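Local coordinates for protein beta-galactosidase (Bacillus circulans, PDB 4MAD) that probably hydrolyses terminal non-reducing beta-D-galactose residues of beta-D-galactosides, as a family 35 glycoside hydrolase with a TIM-barrel catalytic domain, at residues 36-41 / 46-51; 232-237 / 241-246; 362-367 / 506-511; 267-272 / 329-334. All coordinates share one frame; numbering follows the deposited sequence.

Interaction 1 of 4, residues 36-41 / 46-51; sequences GAMHYF and EYWEDR
The indole of Trp48 lies against Tyr40, whose CB sits 3.5 Å above the ring plane, offset toward the rim and nearest Trp48 CZ2 at 3.7 Å. Tyr40 is also held by its carbonyl: Trp48 NE1 donates to Tyr40 O at 3.1 Å. The nitrogen meets a lone pair in the carbonyl plane, but the bond is bent, with an N-H...O angle of 135°, and the acceptor is tilted from the indole plane. This fits a proton shared with a second, weak acceptor, Thr43 O. Met38 reaches the helix by a fully extended chain, CG anti to its backbone N (chi1 175°), which brings SD and CE each to 3.7 Å from Arg51 CB, crossing that side chain at about a right angle. Met38 CE also meets Trp48 CD1 obliquely at 3.9 Å. A leucine in place of Trp48 would probably leave Tyr40 O without its indole donor and open a gap beside Tyr40 CB and the methionine methyl. All four touching residues are buried. The contact joins the first barrel strand, 34-38, to the helix 48-58 that follows it, in the beta-alpha-beta unit completed by strand 62-66; helix 87-97 packs against it, Phe90 meeting the Trp48 ring edge-to-face, while Tyr40 OH is bonded to His72.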
# COMPACT_ATOMS: atom_id res chain seq x y z
N GLY A 36 -11.38 -9.27 11.96
CA GLY A 36 -11.23 -9.08 10.55
C GLY A 36 -10.34 -7.90 10.27
O GLY A 36 -10.52 -6.88 10.79
N ALA A 37 -9.36 -8.09 9.43
CA ALA A 37 -8.52 -6.97 9.01
C ALA A 37 -9.18 -6.08 7.95
O ALA A 37 -9.63 -6.54 6.95
CB ALA A 37 -7.22 -7.45 8.52
N MET A 38 -9.24 -4.80 8.28
CA MET A 38 -9.62 -3.78 7.35
C MET A 38 -8.78 -2.53 7.60
O MET A 38 -8.68 -2.09 8.68
CB MET A 38 -11.09 -3.44 7.49
CG MET A 38 -11.51 -2.32 6.64
SD MET A 38 -13.24 -1.82 6.85
CE MET A 38 -13.24 -0.37 5.82
N HIS A 39 -8.20 -1.99 6.56
CA HIS A 39 -7.34 -0.83 6.71
C HIS A 39 -8.05 0.46 6.33
O HIS A 39 -8.52 0.59 5.24
CB HIS A 39 -6.17 -0.99 5.78
CG HIS A 39 -5.34 -2.18 6.04
ND1 HIS A 39 -5.40 -2.89 7.22
CD2 HIS A 39 -4.44 -2.83 5.26
CE1 HIS A 39 -4.56 -3.90 7.16
NE2 HIS A 39 -3.99 -3.90 5.97
N TYR A 40 -8.10 1.42 7.22
CA TYR A 40 -8.87 2.61 6.93
C TYR A 40 -8.36 3.25 5.64
O TYR A 40 -9.08 3.85 4.94
CB TYR A 40 -8.86 3.61 8.09
CG TYR A 40 -7.50 3.97 8.56
CD1 TYR A 40 -6.91 5.12 8.17
CD2 TYR A 40 -6.83 3.15 9.38
CE1 TYR A 40 -5.63 5.43 8.56
CE2 TYR A 40 -5.55 3.46 9.80
CZ TYR A 40 -4.93 4.60 9.36
OH TYR A 40 -3.69 4.91 9.75
N PHE A 41 -7.07 3.08 5.39
CA PHE A 41 -6.38 3.84 4.35
C PHE A 41 -6.59 3.25 3.00
O PHE A 41 -6.11 3.75 2.03
CB PHE A 41 -4.92 4.04 4.66
CG PHE A 41 -4.20 2.81 5.15
CD1 PHE A 41 -3.57 1.97 4.27
CD2 PHE A 41 -4.13 2.50 6.49
CE1 PHE A 41 -2.87 0.94 4.71
CE2 PHE A 41 -3.45 1.44 6.90
CZ PHE A 41 -2.83 0.66 6.02
N GLU A 46 -16.39 7.47 3.05
CA GLU A 46 -17.83 7.43 2.87
C GLU A 46 -18.34 6.01 3.04
O GLU A 46 -19.44 5.81 3.41
CB GLU A 46 -18.17 7.98 1.50
CG GLU A 46 -17.96 9.44 1.42
CD GLU A 46 -16.55 9.87 1.08
OE1 GLU A 46 -15.74 9.05 0.73
OE2 GLU A 46 -16.33 11.06 1.10
N TYR A 47 -17.46 5.06 2.72
CA TYR A 47 -17.75 3.64 2.73
C TYR A 47 -17.31 2.84 3.98
O TYR A 47 -17.61 1.69 4.10
CB TYR A 47 -17.24 2.98 1.45
CG TYR A 47 -17.96 3.32 0.16
CD1 TYR A 47 -19.28 3.71 0.16
CD2 TYR A 47 -17.34 3.18 -1.04
CE1 TYR A 47 -19.92 3.98 -0.99
CE2 TYR A 47 -17.99 3.44 -2.20
CZ TYR A 47 -19.28 3.86 -2.18
OH TYR A 47 -19.98 4.11 -3.31
N TRP A 48 -16.67 3.50 4.93
CA TRP A 48 -16.18 2.77 6.06
C TRP A 48 -17.33 2.08 6.81
O TRP A 48 -17.24 0.95 7.19
CB TRP A 48 -15.39 3.69 7.00
CG TRP A 48 -14.07 4.11 6.55
CD1 TRP A 48 -13.29 3.54 5.58
CD2 TRP A 48 -13.31 5.21 7.05
NE1 TRP A 48 -12.13 4.20 5.46
CE2 TRP A 48 -12.10 5.23 6.35
CE3 TRP A 48 -13.52 6.15 8.04
CZ2 TRP A 48 -11.13 6.18 6.59
CZ3 TRP A 48 -12.57 7.08 8.27
CH2 TRP A 48 -11.38 7.10 7.56
N GLU A 49 -18.43 2.76 7.00
CA GLU A 49 -19.52 2.14 7.72
C GLU A 49 -20.06 0.93 6.99
O GLU A 49 -20.36 -0.05 7.57
CB GLU A 49 -20.64 3.13 7.98
CG GLU A 49 -21.79 2.52 8.78
CD GLU A 49 -22.65 3.55 9.48
OE1 GLU A 49 -22.64 4.70 9.16
OE2 GLU A 49 -23.37 3.17 10.35
N ASP A 50 -20.14 1.02 5.70
CA ASP A 50 -20.69 -0.06 4.93
C ASP A 50 -19.85 -1.30 5.15
O ASP A 50 -20.36 -2.34 5.41
CB ASP A 50 -20.67 0.27 3.46
CG ASP A 50 -21.16 -0.87 2.59
OD1 ASP A 50 -22.36 -1.10 2.56
OD2 ASP A 50 -20.36 -1.56 1.97
N ARG A 51 -18.54 -1.16 5.01
CA ARG A 51 -17.70 -2.32 5.15
C ARG A 51 -17.72 -2.89 6.54
O ARG A 51 -17.76 -4.05 6.71
CB ARG A 51 -16.29 -2.05 4.69
CG ARG A 51 -16.22 -1.21 3.45
CD ARG A 51 -16.49 -1.98 2.18
NE ARG A 51 -16.02 -1.29 0.99
CZ ARG A 51 -16.79 -0.58 0.19
NH1 ARG A 51 -18.06 -0.46 0.42
NH2 ARG A 51 -16.30 0.03 -0.86

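Interaction 2 of 4, residues 232-237 / 241-246; sequences AQLKQY and APLMCM
Leu243 meets two side chains of the helix chiefly through its CD2 methyl, and the geometry of each encounter differs. Lys235 runs across it: the two side chains cross at about a right angle, with Lys235 CG 4.0 Å from Leu243 CD2. The lysine then bends at its third torsion (chi3 -97°), which keeps its methylenes beside the leucine instead of letting them run straight on. Lys235 CD is still 4.2 Å from Leu243 CD2, and Lys235 CE comes to 4.3 Å from Leu243 CD1. The aliphatic part of the lysine thus shields the leucine, and its amino group lies beyond the contact, on the exposed flank of the helix.

Leu234 approaches from the buried side, methyl to methyl, its CD2 4.2 Å from Leu243 CD2. Leu243 has its CG beside the backbone N and anti to the carbonyl carbon (chi1 -55°), an arrangement that carries the branch toward the helix although the bond to CB points neither at the helix nor away from it. The contact is purely apolar and small, about 144 Å² in total, and grades from a buried leucine to a lysine at the rim.

The backbone of Leu243 pairs with Ser281 of the next strand of the barrel, while its side chain turns to helix 227-237. Strand 218-223, helix 227-237 and the parallel strand 244-249 form a beta-alpha-beta crossover, right-handed as in TIM barrels, and the contact packs its helix on its second strand.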
# COMPACT_ATOMS: atom_id res chain seq x y z
N ALA A 232 1.70 -25.50 17.46
CA ALA A 232 2.65 -26.33 18.15
C ALA A 232 3.99 -25.65 18.29
O ALA A 232 4.57 -25.70 19.32
CB ALA A 232 2.81 -27.60 17.47
N GLN A 233 4.46 -25.00 17.24
CA GLN A 233 5.69 -24.24 17.29
C GLN A 233 5.61 -23.13 18.27
O GLN A 233 6.47 -22.97 19.04
CB GLN A 233 6.02 -23.65 15.94
CG GLN A 233 6.97 -24.43 15.21
CD GLN A 233 8.33 -24.45 15.86
OE1 GLN A 233 8.52 -24.04 16.96
NE2 GLN A 233 9.23 -24.91 15.17
N LEU A 234 4.50 -22.42 18.26
CA LEU A 234 4.25 -21.36 19.19
C LEU A 234 4.28 -21.88 20.62
O LEU A 234 4.92 -21.31 21.44
CB LEU A 234 2.92 -20.69 18.93
CG LEU A 234 2.39 -19.67 19.92
CD1 LEU A 234 3.37 -18.62 20.10
CD2 LEU A 234 1.10 -19.12 19.58
N LYS A 235 3.67 -23.02 20.86
CA LYS A 235 3.66 -23.59 22.19
C LYS A 235 5.02 -23.99 22.78
O LYS A 235 5.17 -24.07 23.97
CB LYS A 235 2.63 -24.71 22.29
CG LYS A 235 1.24 -24.17 22.32
CD LYS A 235 0.27 -25.16 22.76
CE LYS A 235 -0.34 -25.77 21.62
NZ LYS A 235 -1.12 -26.95 21.92
N GLN A 236 6.00 -24.19 21.93
CA GLN A 236 7.36 -24.35 22.39
C GLN A 236 7.93 -23.15 23.07
O GLN A 236 8.78 -23.28 23.89
CB GLN A 236 8.27 -24.82 21.31
CG GLN A 236 7.76 -26.01 20.72
CD GLN A 236 8.80 -26.96 20.50
OE1 GLN A 236 9.58 -26.81 19.60
NE2 GLN A 236 8.88 -27.94 21.36
N TYR A 237 7.54 -22.00 22.63
CA TYR A 237 7.97 -20.77 23.23
C TYR A 237 7.00 -20.16 24.25
O TYR A 237 7.38 -19.34 25.02
CB TYR A 237 8.29 -19.75 22.12
CG TYR A 237 9.44 -20.12 21.22
CD1 TYR A 237 10.64 -19.49 21.33
CD2 TYR A 237 9.30 -21.08 20.27
CE1 TYR A 237 11.66 -19.81 20.55
CE2 TYR A 237 10.33 -21.43 19.49
CZ TYR A 237 11.51 -20.79 19.63
OH TYR A 237 12.56 -21.09 18.81
N ALA A 241 -0.46 -19.72 27.24
CA ALA A 241 -1.26 -18.62 26.83
C ALA A 241 -2.17 -18.99 25.67
O ALA A 241 -1.94 -19.95 25.01
CB ALA A 241 -0.43 -17.49 26.51
N PRO A 242 -3.22 -18.21 25.47
CA PRO A 242 -4.23 -18.54 24.47
C PRO A 242 -3.61 -18.50 23.11
O PRO A 242 -2.67 -17.79 22.94
CB PRO A 242 -5.24 -17.42 24.59
CG PRO A 242 -4.78 -16.56 25.58
CD PRO A 242 -3.70 -17.14 26.33
N LEU A 243 -4.15 -19.24 22.18
CA LEU A 243 -3.59 -19.31 20.84
C LEU A 243 -4.29 -18.35 19.90
O LEU A 243 -5.45 -18.41 19.78
CB LEU A 243 -3.77 -20.71 20.30
CG LEU A 243 -3.24 -21.89 21.09
CD1 LEU A 243 -3.66 -23.22 20.47
CD2 LEU A 243 -1.75 -21.79 21.17
N MET A 244 -3.56 -17.46 19.24
CA MET A 244 -4.17 -16.59 18.25
C MET A 244 -3.40 -16.51 16.93
O MET A 244 -2.26 -16.31 16.92
CB MET A 244 -4.36 -15.19 18.78
CG MET A 244 -5.17 -14.37 17.84
SD MET A 244 -5.79 -12.95 18.66
CE MET A 244 -6.85 -12.31 17.48
N CYS A 245 -4.10 -16.64 15.82
CA CYS A 245 -3.54 -16.38 14.52
C CYS A 245 -3.82 -14.94 14.18
O CYS A 245 -4.88 -14.61 13.86
CB CYS A 245 -4.21 -17.26 13.49
SG CYS A 245 -3.64 -16.96 11.83
N MET A 246 -2.85 -14.08 14.35
CA MET A 246 -3.03 -12.68 14.09
C MET A 246 -3.20 -12.22 12.63
O MET A 246 -3.79 -11.23 12.40
CB MET A 246 -1.99 -11.88 14.84
CG MET A 246 -2.18 -10.48 14.77
SD MET A 246 -3.63 -9.77 15.50
CE MET A 246 -3.73 -10.59 17.02

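Interaction 3 of 4, residues 362-367 / 506-511; sequences TEHAGL and DEVKEN
The imidazole of His364 carries the CG2 methyl of Val508 over one face, while Asp506 O approaches obliquely, 4.1 Å from His364 CD2. The methyl stands 4.1 Å from the centroid of the His364 ring and 27° off its normal, which satisfies the geometry of a CH-pi contact. Both residues belong to an antiparallel beta domain after the catalytic barrel, consistent with the galactose-binding beta-sandwich of the family: His364 is on strand 357-366 of an eight-stranded antiparallel sheet, and Val508 is in the irregular chain that leads into the neighbouring strand, 514-522.

The valine and histidine side chains cross at about a right angle. In His364 the ring is turned about perpendicular to the CA-CB-CG plane (chi2 -90°), with one face toward the methyl. Its rotation is also fixed at the polar end, since ND1 is hydrogen-bonded to His516 ND1 of strand 514-522, whose ring meets the imidazole at nearly a right angle. Val508 touches His516 as well, so the valine sits against both histidines.

An alanine at His364 would probably leave His516 without its ND1 partner and take away the aromatic face on which the valine methyl rests. Nearby, the backbone of His364 pairs with Thr504, two residues before 506-511, which places that loop alongside the strand. The contact is small, about 113 Å², and lies at the surface. Val508 CG2 lies 3.7 Å from His364 CB, straddling the stem and the root of the ring.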
# COMPACT_ATOMS: atom_id res chain seq x y z
N THR A 362 -10.40 14.18 -26.04
CA THR A 362 -10.31 15.21 -27.08
C THR A 362 -9.10 16.12 -26.86
O THR A 362 -8.66 16.80 -27.78
CB THR A 362 -11.59 16.07 -27.13
OG1 THR A 362 -11.71 16.83 -25.93
CG2 THR A 362 -12.81 15.18 -27.30
N GLU A 363 -8.58 16.13 -25.64
CA GLU A 363 -7.44 16.97 -25.30
C GLU A 363 -6.24 16.14 -24.88
O GLU A 363 -6.39 15.07 -24.28
CB GLU A 363 -7.81 17.96 -24.20
CG GLU A 363 -9.18 18.59 -24.36
CD GLU A 363 -9.35 19.85 -23.53
OE1 GLU A 363 -8.94 20.93 -23.99
OE2 GLU A 363 -9.90 19.75 -22.41
N HIS A 364 -5.04 16.63 -25.19
CA HIS A 364 -3.83 15.95 -24.84
C HIS A 364 -2.66 16.91 -24.48
O HIS A 364 -2.56 18.00 -24.95
CB HIS A 364 -3.38 15.07 -25.98
CG HIS A 364 -4.48 14.44 -26.76
ND1 HIS A 364 -4.98 13.21 -26.44
CD2 HIS A 364 -5.09 14.80 -27.90
CE1 HIS A 364 -5.90 12.87 -27.31
NE2 HIS A 364 -5.99 13.83 -28.21
N ALA A 365 -1.78 16.45 -23.62
CA ALA A 365 -0.58 17.21 -23.32
C ALA A 365 0.59 16.30 -23.05
O ALA A 365 0.50 15.44 -22.26
CB ALA A 365 -0.81 18.09 -22.20
N GLY A 366 1.69 16.55 -23.75
CA GLY A 366 2.93 15.86 -23.52
C GLY A 366 3.58 16.22 -22.21
O GLY A 366 3.75 17.35 -21.89
N LEU A 367 3.98 15.21 -21.47
CA LEU A 367 4.55 15.40 -20.17
C LEU A 367 5.84 16.25 -20.25
O LEU A 367 5.99 17.17 -19.55
CB LEU A 367 4.88 14.05 -19.58
CG LEU A 367 5.43 14.03 -18.18
CD1 LEU A 367 5.26 12.70 -17.53
CD2 LEU A 367 6.80 14.33 -18.18
N ASP A 506 -3.63 18.30 -30.47
CA ASP A 506 -2.55 18.27 -31.40
C ASP A 506 -2.00 16.88 -31.40
O ASP A 506 -2.61 16.00 -30.91
CB ASP A 506 -1.47 19.21 -30.92
CG ASP A 506 -1.35 20.48 -31.78
OD1 ASP A 506 -2.32 20.81 -32.45
OD2 ASP A 506 -0.31 21.17 -31.74
N GLU A 507 -0.80 16.75 -31.91
CA GLU A 507 -0.10 15.49 -32.16
C GLU A 507 0.09 14.78 -30.83
O GLU A 507 0.20 15.43 -29.84
CB GLU A 507 1.28 15.85 -32.79
CG GLU A 507 2.47 14.90 -32.52
CD GLU A 507 3.88 15.52 -32.65
OE1 GLU A 507 4.65 15.12 -33.54
OE2 GLU A 507 4.23 16.41 -31.84
N VAL A 508 0.18 13.45 -30.89
CA VAL A 508 0.55 12.62 -29.75
C VAL A 508 1.58 11.59 -30.23
O VAL A 508 1.39 10.96 -31.26
CB VAL A 508 -0.66 11.89 -29.15
CG1 VAL A 508 -0.22 10.62 -28.44
CG2 VAL A 508 -1.42 12.81 -28.20
N LYS A 509 2.67 11.44 -29.48
CA LYS A 509 3.77 10.59 -29.91
C LYS A 509 3.89 9.34 -29.09
O LYS A 509 3.90 9.38 -27.90
CB LYS A 509 5.08 11.36 -29.83
CG LYS A 509 5.06 12.68 -30.43
CD LYS A 509 6.41 13.37 -30.38
CE LYS A 509 6.53 14.35 -29.29
NZ LYS A 509 7.67 15.24 -29.48
N GLU A 510 4.02 8.22 -29.76
CA GLU A 510 4.19 6.97 -29.09
C GLU A 510 5.50 7.00 -28.33
O GLU A 510 6.39 7.65 -28.73
CB GLU A 510 4.20 5.85 -30.09
CG GLU A 510 2.93 5.74 -30.81
CD GLU A 510 1.82 5.21 -29.93
OE1 GLU A 510 1.72 4.01 -29.84
OE2 GLU A 510 1.06 5.99 -29.36
N ASN A 511 5.56 6.33 -27.20
CA ASN A 511 6.76 6.24 -26.40
C ASN A 511 7.16 7.49 -25.65
O ASN A 511 8.15 7.51 -24.99
CB ASN A 511 7.89 5.63 -27.19
CG ASN A 511 7.65 4.22 -27.50
OD1 ASN A 511 7.75 3.81 -28.60
ND2 ASN A 511 7.27 3.47 -26.52

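Interaction 4 of 4, residues 267-272 / 329-334; sequences SVVETL and FYAVRK
Val332 faces helix 267-272 with both of its methyls, and each has a different nearest partner. Its CB stands back, 4.8 Å from Leu272 CD2. From there CG1 reaches to 4.5 Å from Leu272 CD2, whereas CG2 points to the preceding turn and lies 4.3 Å from Val268 CG1. With chi1 at 166°, Val332 CG1 is anti to the backbone N, and this setting spreads the two methyls toward two residues one helical turn apart. Val332 therefore fits between Val268 and Leu272.

Alongside it, Val269 meets Ala331: Val269 CG2 is 4.2 Å from Ala331 CB and 4.1 Å from Ala331 O, so the small alanine lets the valine come up to the helix backbone. The short helical segments run nearly in the same direction, crossing at -25° with axes 9.8 Å apart at closest approach. Val269 and Leu272 extend the interface to Val335, and Val332 also touches Cys58 of helix 48-58. This is packing between neighbouring outer helices of the barrel, 265-276 and 327-339, with Val268 also resting on Phe248 of strand 244-249.

Chemically the pairing is almost wholly aliphatic, and the contacts are loose van der Waals ones. This is consistent with the two helices being held side by side by hydrophobic burial and the fit of their branches, not by directional polar bonds across these segments.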
# COMPACT_ATOMS: atom_id res chain seq x y z
N SER A 267 -11.22 -24.40 0.86
CA SER A 267 -9.88 -24.35 1.41
C SER A 267 -9.79 -23.49 2.67
O SER A 267 -9.32 -23.90 3.65
CB SER A 267 -8.84 -23.84 0.40
OG SER A 267 -7.59 -23.71 0.95
N VAL A 268 -10.37 -22.31 2.60
CA VAL A 268 -10.35 -21.44 3.73
C VAL A 268 -11.03 -22.08 4.93
O VAL A 268 -10.55 -22.04 5.99
CB VAL A 268 -11.04 -20.18 3.39
CG1 VAL A 268 -11.31 -19.38 4.59
CG2 VAL A 268 -10.21 -19.45 2.47
N VAL A 269 -12.15 -22.71 4.70
CA VAL A 269 -12.89 -23.35 5.80
C VAL A 269 -12.04 -24.42 6.47
O VAL A 269 -12.01 -24.55 7.64
CB VAL A 269 -14.21 -23.93 5.31
CG1 VAL A 269 -14.72 -24.97 6.21
CG2 VAL A 269 -15.19 -22.89 5.07
N GLU A 270 -11.30 -25.16 5.69
CA GLU A 270 -10.61 -26.26 6.29
C GLU A 270 -9.60 -25.77 7.31
O GLU A 270 -9.46 -26.31 8.36
CB GLU A 270 -9.94 -27.09 5.23
CG GLU A 270 -9.05 -28.11 5.78
CD GLU A 270 -8.79 -29.27 4.82
OE1 GLU A 270 -9.10 -29.17 3.68
OE2 GLU A 270 -8.25 -30.26 5.25
N THR A 271 -8.88 -24.75 6.94
CA THR A 271 -7.93 -24.15 7.85
C THR A 271 -8.54 -23.41 9.03
O THR A 271 -8.03 -23.45 10.08
CB THR A 271 -6.83 -23.30 7.18
OG1 THR A 271 -6.05 -24.11 6.32
CG2 THR A 271 -5.96 -22.71 8.18
N LEU A 272 -9.65 -22.75 8.79
CA LEU A 272 -10.33 -22.03 9.83
C LEU A 272 -10.79 -22.99 10.91
O LEU A 272 -10.65 -22.74 12.04
CB LEU A 272 -11.52 -21.29 9.26
CG LEU A 272 -12.47 -20.62 10.25
CD1 LEU A 272 -11.71 -19.71 11.05
CD2 LEU A 272 -13.54 -19.93 9.59
N PHE A 329 -17.45 -15.21 2.17
CA PHE A 329 -18.10 -14.56 3.28
C PHE A 329 -19.19 -15.45 3.89
O PHE A 329 -19.19 -15.67 5.05
CB PHE A 329 -18.73 -13.28 2.77
CG PHE A 329 -19.60 -12.53 3.77
CD1 PHE A 329 -19.14 -11.41 4.40
CD2 PHE A 329 -20.88 -12.89 4.01
CE1 PHE A 329 -19.92 -10.73 5.27
CE2 PHE A 329 -21.65 -12.17 4.89
CZ PHE A 329 -21.16 -11.11 5.49
N TYR A 330 -20.07 -15.98 3.06
CA TYR A 330 -21.09 -16.90 3.57
C TYR A 330 -20.51 -18.16 4.18
O TYR A 330 -20.99 -18.67 5.14
CB TYR A 330 -22.11 -17.21 2.49
CG TYR A 330 -22.94 -16.01 2.14
CD1 TYR A 330 -23.85 -15.49 3.03
CD2 TYR A 330 -22.78 -15.37 0.96
CE1 TYR A 330 -24.61 -14.41 2.71
CE2 TYR A 330 -23.52 -14.32 0.64
CZ TYR A 330 -24.43 -13.82 1.51
OH TYR A 330 -25.13 -12.75 1.14
N ALA A 331 -19.48 -18.67 3.57
CA ALA A 331 -18.86 -19.89 4.01
C ALA A 331 -18.26 -19.75 5.42
O ALA A 331 -18.42 -20.62 6.24
CB ALA A 331 -17.81 -20.31 3.04
N VAL A 332 -17.56 -18.65 5.62
CA VAL A 332 -16.99 -18.26 6.88
C VAL A 332 -18.06 -17.96 7.95
O VAL A 332 -17.93 -18.34 9.07
CB VAL A 332 -16.07 -17.04 6.69
CG1 VAL A 332 -15.75 -16.41 7.96
CG2 VAL A 332 -14.87 -17.42 5.97
N ARG A 333 -19.14 -17.33 7.57
CA ARG A 333 -20.20 -17.06 8.52
C ARG A 333 -20.79 -18.37 9.02
O ARG A 333 -21.09 -18.51 10.16
CB ARG A 333 -21.27 -16.22 7.91
CG ARG A 333 -22.46 -16.20 8.76
CD ARG A 333 -23.40 -15.20 8.40
NE ARG A 333 -23.75 -14.37 9.52
CZ ARG A 333 -24.79 -14.54 10.30
NH1 ARG A 333 -25.62 -15.50 10.09
NH2 ARG A 333 -25.02 -13.73 11.27
N LYS A 334 -20.92 -19.32 8.13
CA LYS A 334 -21.47 -20.62 8.47
C LYS A 334 -20.58 -21.36 9.47
O LYS A 334 -21.06 -22.01 10.34
CB LYS A 334 -21.57 -21.42 7.21
CG LYS A 334 -22.28 -22.68 7.35
CD LYS A 334 -22.73 -23.24 6.07
CE LYS A 334 -23.19 -24.61 6.32
NZ LYS A 334 -23.76 -25.28 5.18

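From the N terminus, interaction 1 closes a loop of four residues between the first barrel strand and its helix, and interaction 2 a still shorter one between helix 227-237 and strand 244-249. Interaction 4 follows directly, since helix 265-276 comes after that strand; it spans 56 residues to reach helix 327-339. That helix leads in turn to strand 357-366, where interaction 3 begins its far wider loop of 138 residues. All four run in series, none nesting or crossing. Interactions 1, 2 and 4 knit the barrel, the first two on one sheet; interaction 3, its centre about 58 Å from that of interaction 2, joins strand 357-366 to the loop before strand 514-522 in the beta region.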